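Local coordinates for ABC transporter periplasmic peptide-binding protein (PDB 4QFL), which binds dipeptides in the periplasm, here alanine-phenylalanine, and probably delivers them to an ABC transporter for uptake, at residues A[29-34]-A[240-245]; A[212-217]-A[225-230]. One frame throughout, in Å; residues are numbered along the deposited sequence. Where two conformers were deposited one is given.

Interaction 1: residues A[29-34]-A[240-245]; sequences QGLVYC and EQLVYD
Tyr-33 and Tyr-244 meet obliquely, their ring planes 55° apart and their centroids 4.9 Å from each other. The contact is lopsided: CE2 of Tyr-244 sits over one face of the Tyr-33 ring, displaced toward its rim. The shortest approach, 3.2 Å, runs from CD1 of Tyr-33 to CD2 of Tyr-244. The two CG atoms leave their backbones differently: that of Tyr-33 is anti to the backbone N (chi1 -177°), that of Tyr-244 anti to the carbonyl carbon (chi1 -66°). On the same face Leu-31 and Leu-242 run alongside each other in the same direction and touch through their CD2 methyls at 3.5 Å. Beneath these pairs the two strands illustrate in-register parallel beta pairing inside a lobe of a periplasmic binding protein. Val-243 uses both its backbone N and its O: N donates to Leu-31 O, and O accepts from Tyr-33 N at 2.8 Å; the ladder continues with Asp-245 N to Tyr-33 O at 2.7 Å. The other face carries Val-32, Val-243, Cys-34 and Asp-245. There Val-32 CG1 comes within 4.2 Å of Asp-245 CB, while the Asp-245 carboxylate forms a salt bridge with Lys-256 and Cys-34 is tied by a disulfide to Cys-262. Strand 264-266 flanks 30-34, and helix 50-60 packs against Leu-242 and Tyr-244.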
loop_
_atom_site.group_PDB
_atom_site.type_symbol
_atom_site.label_atom_id
_atom_site.label_comp_id
_atom_site.label_asym_id
_atom_site.label_seq_id
_atom_site.Cartn_x
_atom_site.Cartn_y
_atom_site.Cartn_z
ATOM N N GLN A 29 -8.499 28.770 -8.220
ATOM C CA GLN A 29 -8.105 28.514 -6.834
ATOM C C GLN A 29 -7.285 27.228 -6.683
ATOM O O GLN A 29 -7.193 26.404 -7.606
ATOM C CB GLN A 29 -9.326 28.485 -5.895
ATOM C CG GLN A 29 -9.487 29.731 -5.011
ATOM C CD GLN A 29 -8.270 29.988 -4.136
ATOM O OE1 GLN A 29 -7.697 29.058 -3.568
ATOM N NE2 GLN A 29 -7.865 31.253 -4.031
ATOM N N GLY A 30 -6.691 27.072 -5.505
ATOM C CA GLY A 30 -5.845 25.935 -5.232
ATOM C C GLY A 30 -6.414 25.074 -4.133
ATOM O O GLY A 30 -7.414 25.414 -3.520
ATOM N N LEU A 31 -5.772 23.940 -3.905
ATOM C CA LEU A 31 -6.137 23.053 -2.827
ATOM C C LEU A 31 -4.871 22.774 -2.052
ATOM O O LEU A 31 -3.818 22.610 -2.642
ATOM C CB LEU A 31 -6.737 21.759 -3.378
ATOM C CG LEU A 31 -7.268 20.744 -2.360
ATOM C CD1 LEU A 31 -8.235 19.794 -3.012
ATOM C CD2 LEU A 31 -6.137 19.962 -1.707
ATOM N N VAL A 32 -4.977 22.769 -0.726
ATOM C CA VAL A 32 -3.875 22.395 0.156
ATOM C C VAL A 32 -4.220 21.127 0.954
ATOM O O VAL A 32 -5.184 21.091 1.717
ATOM C CB VAL A 32 -3.501 23.528 1.118
ATOM C CG1 VAL A 32 -2.359 23.091 2.020
ATOM C CG2 VAL A 32 -3.119 24.774 0.334
ATOM N N TYR A 33 -3.417 20.091 0.741
ATOM C CA TYR A 33 -3.616 18.767 1.305
ATOM C C TYR A 33 -2.569 18.557 2.395
ATOM O O TYR A 33 -1.368 18.676 2.144
ATOM C CB TYR A 33 -3.438 17.741 0.182
ATOM C CG TYR A 33 -3.663 16.286 0.540
ATOM C CD1 TYR A 33 -2.695 15.555 1.233
ATOM C CD2 TYR A 33 -4.824 15.626 0.149
ATOM C CE1 TYR A 33 -2.890 14.214 1.544
ATOM C CE2 TYR A 33 -5.027 14.290 0.454
ATOM C CZ TYR A 33 -4.058 13.588 1.146
ATOM O OH TYR A 33 -4.254 12.256 1.451
ATOM N N CYS A 34 -3.024 18.262 3.610
ATOM C CA CYS A 34 -2.124 17.977 4.735
ATOM C C CYS A 34 -1.736 16.517 4.728
ATOM O O CYS A 34 -2.554 15.658 5.065
ATOM C CB CYS A 34 -2.782 18.288 6.080
ATOM S SG CYS A 34 -2.290 19.872 6.833
ATOM N N GLU A 240 -6.436 24.585 -10.176
ATOM C CA GLU A 240 -5.284 25.232 -10.804
ATOM C C GLU A 240 -3.985 24.802 -10.128
ATOM O O GLU A 240 -2.956 24.570 -10.778
ATOM C CB GLU A 240 -5.408 26.756 -10.707
ATOM C CG GLU A 240 -6.532 27.355 -11.531
ATOM C CD GLU A 240 -6.251 27.304 -13.015
ATOM O OE1 GLU A 240 -5.060 27.388 -13.402
ATOM O OE2 GLU A 240 -7.224 27.177 -13.794
ATOM N N GLN A 241 -4.053 24.725 -8.806
ATOM C CA GLN A 241 -2.897 24.434 -7.991
ATOM C C GLN A 241 -3.241 23.411 -6.927
ATOM O O GLN A 241 -4.337 23.418 -6.371
ATOM C CB GLN A 241 -2.396 25.698 -7.307
ATOM C CG GLN A 241 -1.521 26.576 -8.158
ATOM C CD GLN A 241 -0.783 27.604 -7.312
ATOM O OE1 GLN A 241 -0.894 27.600 -6.080
ATOM N NE2 GLN A 241 -0.026 28.488 -7.965
ATOM N N LEU A 242 -2.282 22.539 -6.655
ATOM C CA LEU A 242 -2.387 21.541 -5.611
ATOM C C LEU A 242 -1.089 21.573 -4.833
ATOM O O LEU A 242 -0.024 21.300 -5.393
ATOM C CB LEU A 242 -2.531 20.156 -6.230
ATOM C CG LEU A 242 -3.788 19.347 -5.943
ATOM C CD1 LEU A 242 -3.609 17.951 -6.546
ATOM C CD2 LEU A 242 -4.045 19.279 -4.443
ATOM N N VAL A 243 -1.161 21.914 -3.551
ATOM C CA VAL A 243 0.007 21.839 -2.696
ATOM C C VAL A 243 -0.239 20.790 -1.617
ATOM O O VAL A 243 -1.329 20.712 -1.056
ATOM C CB VAL A 243 0.322 23.199 -2.029
ATOM C CG1 VAL A 243 1.698 23.163 -1.377
ATOM C CG2 VAL A 243 0.249 24.329 -3.048
ATOM N N TYR A 244 0.776 19.966 -1.363
ATOM C CA TYR A 244 0.794 19.072 -0.210
ATOM C C TYR A 244 1.679 19.666 0.886
ATOM O O TYR A 244 2.846 19.997 0.658
ATOM C CB TYR A 244 1.312 17.686 -0.593
ATOM C CG TYR A 244 0.417 16.932 -1.528
ATOM C CD1 TYR A 244 0.457 17.167 -2.894
ATOM C CD2 TYR A 244 -0.477 15.995 -1.050
ATOM C CE1 TYR A 244 -0.366 16.485 -3.758
ATOM C CE2 TYR A 244 -1.315 15.307 -1.909
ATOM C CZ TYR A 244 -1.246 15.554 -3.263
ATOM O OH TYR A 244 -2.061 14.872 -4.127
ATOM N N ASP A 245 1.103 19.799 2.074
ATOM C CA ASP A 245 1.806 20.329 3.227
ATOM C C ASP A 245 2.250 19.139 4.056
ATOM O O ASP A 245 1.433 18.476 4.678
ATOM C CB ASP A 245 0.856 21.221 4.029
ATOM C CG ASP A 245 1.497 21.812 5.264
ATOM O OD1 ASP A 245 2.527 21.283 5.709
ATOM O OD2 ASP A 245 0.959 22.806 5.801
#

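Interaction 2: residues A[212-217]-A[225-230]; sequences PYIYKE and RFYKNA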
loop_
_atom_site.group_PDB
_atom_site.type_symbol
_atom_site.label_atom_id
_atom_site.label_comp_id
_atom_site.label_asym_id
_atom_site.label_seq_id
_atom_site.Cartn_x
_atom_site.Cartn_y
_atom_site.Cartn_z
ATOM N N PRO A 212 -3.357 14.196 -14.461
ATOM C CA PRO A 212 -4.089 15.473 -14.363
ATOM C C PRO A 212 -3.279 16.649 -13.814
ATOM O O PRO A 212 -3.677 17.788 -14.030
ATOM C CB PRO A 212 -5.249 15.145 -13.413
ATOM C CG PRO A 212 -4.788 13.970 -12.634
ATOM C CD PRO A 212 -3.941 13.163 -13.591
ATOM N N TYR A 213 -2.185 16.380 -13.107
ATOM C CA TYR A 213 -1.346 17.449 -12.575
ATOM C C TYR A 213 0.106 17.224 -12.934
ATOM O O TYR A 213 0.524 16.104 -13.202
ATOM C CB TYR A 213 -1.511 17.572 -11.063
ATOM C CG TYR A 213 -2.953 17.694 -10.644
ATOM C CD1 TYR A 213 -3.591 18.936 -10.614
ATOM C CD2 TYR A 213 -3.685 16.568 -10.288
ATOM C CE1 TYR A 213 -4.923 19.056 -10.231
ATOM C CE2 TYR A 213 -5.019 16.675 -9.907
ATOM C CZ TYR A 213 -5.631 17.924 -9.882
ATOM O OH TYR A 213 -6.952 18.033 -9.499
ATOM N N ILE A 214 0.873 18.306 -12.933
ATOM C CA ILE A 214 2.254 18.291 -13.379
ATOM C C ILE A 214 3.141 18.716 -12.236
ATOM O O ILE A 214 2.750 19.543 -11.417
ATOM C CB ILE A 214 2.463 19.272 -14.547
ATOM C CG1 ILE A 214 1.459 18.979 -15.658
ATOM C CG2 ILE A 214 3.890 19.209 -15.065
ATOM C CD1 ILE A 214 1.581 19.906 -16.838
ATOM N N TYR A 215 4.337 18.154 -12.177
ATOM C CA TYR A 215 5.306 18.514 -11.145
ATOM C C TYR A 215 5.802 19.956 -11.294
ATOM O O TYR A 215 6.220 20.372 -12.382
ATOM C CB TYR A 215 6.488 17.547 -11.183
ATOM C CG TYR A 215 7.619 17.894 -10.249
ATOM C CD1 TYR A 215 8.575 18.838 -10.610
ATOM C CD2 TYR A 215 7.749 17.263 -9.018
ATOM C CE1 TYR A 215 9.620 19.152 -9.767
ATOM C CE2 TYR A 215 8.793 17.571 -8.165
ATOM C CZ TYR A 215 9.727 18.516 -8.551
ATOM O OH TYR A 215 10.768 18.831 -7.716
ATOM N N LYS A 216 5.751 20.710 -10.198
ATOM C CA LYS A 216 6.298 22.069 -10.159
ATOM C C LYS A 216 7.478 22.189 -9.185
ATOM O O LYS A 216 8.566 22.620 -9.568
ATOM C CB LYS A 216 5.200 23.076 -9.804
ATOM C CG LYS A 216 5.658 24.517 -9.740
ATOM C CD LYS A 216 6.098 25.026 -11.101
ATOM C CE LYS A 216 6.764 26.404 -11.000
ATOM N NZ LYS A 216 5.841 27.460 -10.485
ATOM N N GLU A 217 7.276 21.772 -7.937
ATOM C CA GLU A 217 8.217 22.087 -6.873
ATOM C C GLU A 217 8.164 21.090 -5.715
ATOM O O GLU A 217 7.126 20.501 -5.431
ATOM C CB GLU A 217 7.895 23.492 -6.358
ATOM C CG GLU A 217 8.868 24.076 -5.357
ATOM C CD GLU A 217 8.381 25.407 -4.814
ATOM O OE1 GLU A 217 7.578 26.069 -5.505
ATOM O OE2 GLU A 217 8.787 25.788 -3.695
ATOM N N ARG A 225 4.408 20.911 -4.659
ATOM C CA ARG A 225 3.528 21.746 -5.437
ATOM C C ARG A 225 3.366 21.146 -6.834
ATOM O O ARG A 225 4.354 20.828 -7.505
ATOM C CB ARG A 225 4.111 23.158 -5.505
ATOM C CG ARG A 225 3.215 24.173 -6.145
ATOM C CD ARG A 225 3.967 25.472 -6.368
ATOM N NE ARG A 225 4.632 25.952 -5.158
ATOM C CZ ARG A 225 4.007 26.569 -4.162
ATOM N NH1 ARG A 225 2.698 26.759 -4.216
ATOM N NH2 ARG A 225 4.686 26.986 -3.104
ATOM N N PHE A 226 2.110 20.958 -7.235
ATOM C CA PHE A 226 1.748 20.530 -8.580
ATOM C C PHE A 226 0.843 21.586 -9.206
ATOM O O PHE A 226 0.190 22.369 -8.498
ATOM C CB PHE A 226 0.936 19.231 -8.558
ATOM C CG PHE A 226 1.682 18.025 -8.042
ATOM C CD1 PHE A 226 3.064 17.937 -8.116
ATOM C CD2 PHE A 226 0.976 16.960 -7.496
ATOM C CE1 PHE A 226 3.729 16.818 -7.647
ATOM C CE2 PHE A 226 1.640 15.832 -7.021
ATOM C CZ PHE A 226 3.022 15.767 -7.098
ATOM N N TYR A 227 0.784 21.607 -10.533
ATOM C CA TYR A 227 -0.188 22.451 -11.209
ATOM C C TYR A 227 -0.980 21.685 -12.258
ATOM O O TYR A 227 -0.558 20.632 -12.743
ATOM C CB TYR A 227 0.465 23.700 -11.804
ATOM C CG TYR A 227 1.427 23.437 -12.933
ATOM C CD1 TYR A 227 2.714 22.987 -12.682
ATOM C CD2 TYR A 227 1.052 23.657 -14.248
ATOM C CE1 TYR A 227 3.601 22.753 -13.712
ATOM C CE2 TYR A 227 1.929 23.431 -15.283
ATOM C CZ TYR A 227 3.203 22.982 -15.012
ATOM O OH TYR A 227 4.078 22.759 -16.046
ATOM N N LYS A 228 -2.139 22.224 -12.597
ATOM C CA LYS A 228 -3.058 21.563 -13.505
ATOM C C LYS A 228 -2.422 21.263 -14.871
ATOM O O LYS A 228 -1.695 22.085 -15.440
ATOM C CB LYS A 228 -4.329 22.411 -13.649
ATOM C CG LYS A 228 -4.772 22.662 -15.060
ATOM C CD LYS A 228 -6.160 23.285 -15.096
ATOM C CE LYS A 228 -6.757 23.184 -16.491
ATOM N NZ LYS A 228 -8.211 23.488 -16.520
ATOM N N ASN A 229 -2.669 20.059 -15.373
ATOM C CA ASN A 229 -2.288 19.699 -16.737
ATOM C C ASN A 229 -3.378 20.108 -17.718
ATOM O O ASN A 229 -4.406 19.433 -17.824
ATOM C CB ASN A 229 -2.021 18.198 -16.852
ATOM C CG ASN A 229 -1.803 17.754 -18.289
ATOM O OD1 ASN A 229 -1.669 18.578 -19.196
ATOM N ND2 ASN A 229 -1.763 16.451 -18.499
ATOM N N ALA A 230 -3.149 21.209 -18.434
ATOM C CA ALA A 230 -4.147 21.758 -19.359
ATOM C C ALA A 230 -4.471 20.816 -20.519
ATOM O O ALA A 230 -5.513 20.943 -21.156
ATOM C CB ALA A 230 -3.689 23.115 -19.884
#
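Arg-225 and Glu-217 both hold CG anti to the backbone N (chi1 -173° in each), so CG of each leaves the same way, and the chains run alongside one another. The glutamate stays extended while the arginine bends at chi3, and NE meets Glu-217 OE1 in a salt bridge of 3.0 Å. The carboxylate oxygen lies near the guanidinium plane, but NE approaches it from above the carboxylate plane, the two planes being 44° apart. Lys-216 CG packs on Arg-225 CD, 3.9 Å away, so the arginine's aliphatic part has a neighbour on this strand as well. An alanine in place of Arg-225 would probably leave the Glu-217 carboxylate without its charged mate in this contact and Lys-216 CG without the methylene it rests on. In one of its two modelled conformers Tyr-227 puts CG between its backbone N and carbonyl carbon (chi1 67°); Ile-214 CB stands over one face of this ring, 4.0 Å from the centroid, in a CH-pi contact, and Lys-216 CB lies at its edge. These contacts may differ in the other conformer. On the opposite face of the hairpin Phe-226 CB touches Tyr-213 CB at 3.9 Å, and Gln-59 of helix 50-60 touches both residues. Ile-214 and Tyr-227 exchange two backbone hydrogen bonds, the shorter from Ile-214 N to Tyr-227 O at 2.7 Å. Toward the turn, Arg-225 O accepts from both Lys-216 N (3.0 Å) and Glu-217 N, and Arg-225 N returns a bond to Glu-217 O. Lys-216 and Glu-217, set together opposite Arg-225, form a classic beta bulge in the hairpin of strands 213-219 and 223-228.

Interactions 1 and 2 have centres about 10 Å apart and meet edge to edge, because strand 223-228 of the hairpin pairs antiparallel with strand 241-246, which in turn pairs parallel with 30-35. The seam between them rests on two probable backbone hydrogen bonds, Phe-226 N to Leu-242 O at 2.8 Å and Lys-228 N to Glu-240 O at 3.1 Å, and on Val-243 CG2 packing against Arg-225 NH1 at 3.6 Å. Helix 50-60 spans both contacts, with Gln-59 touching Leu-242, Tyr-213 and Phe-226. The bound dipeptide is not touched by either contact: the side chain of Tyr-33 is about 11 Å from the ligand phenylalanine and about 12 Å from the alanine.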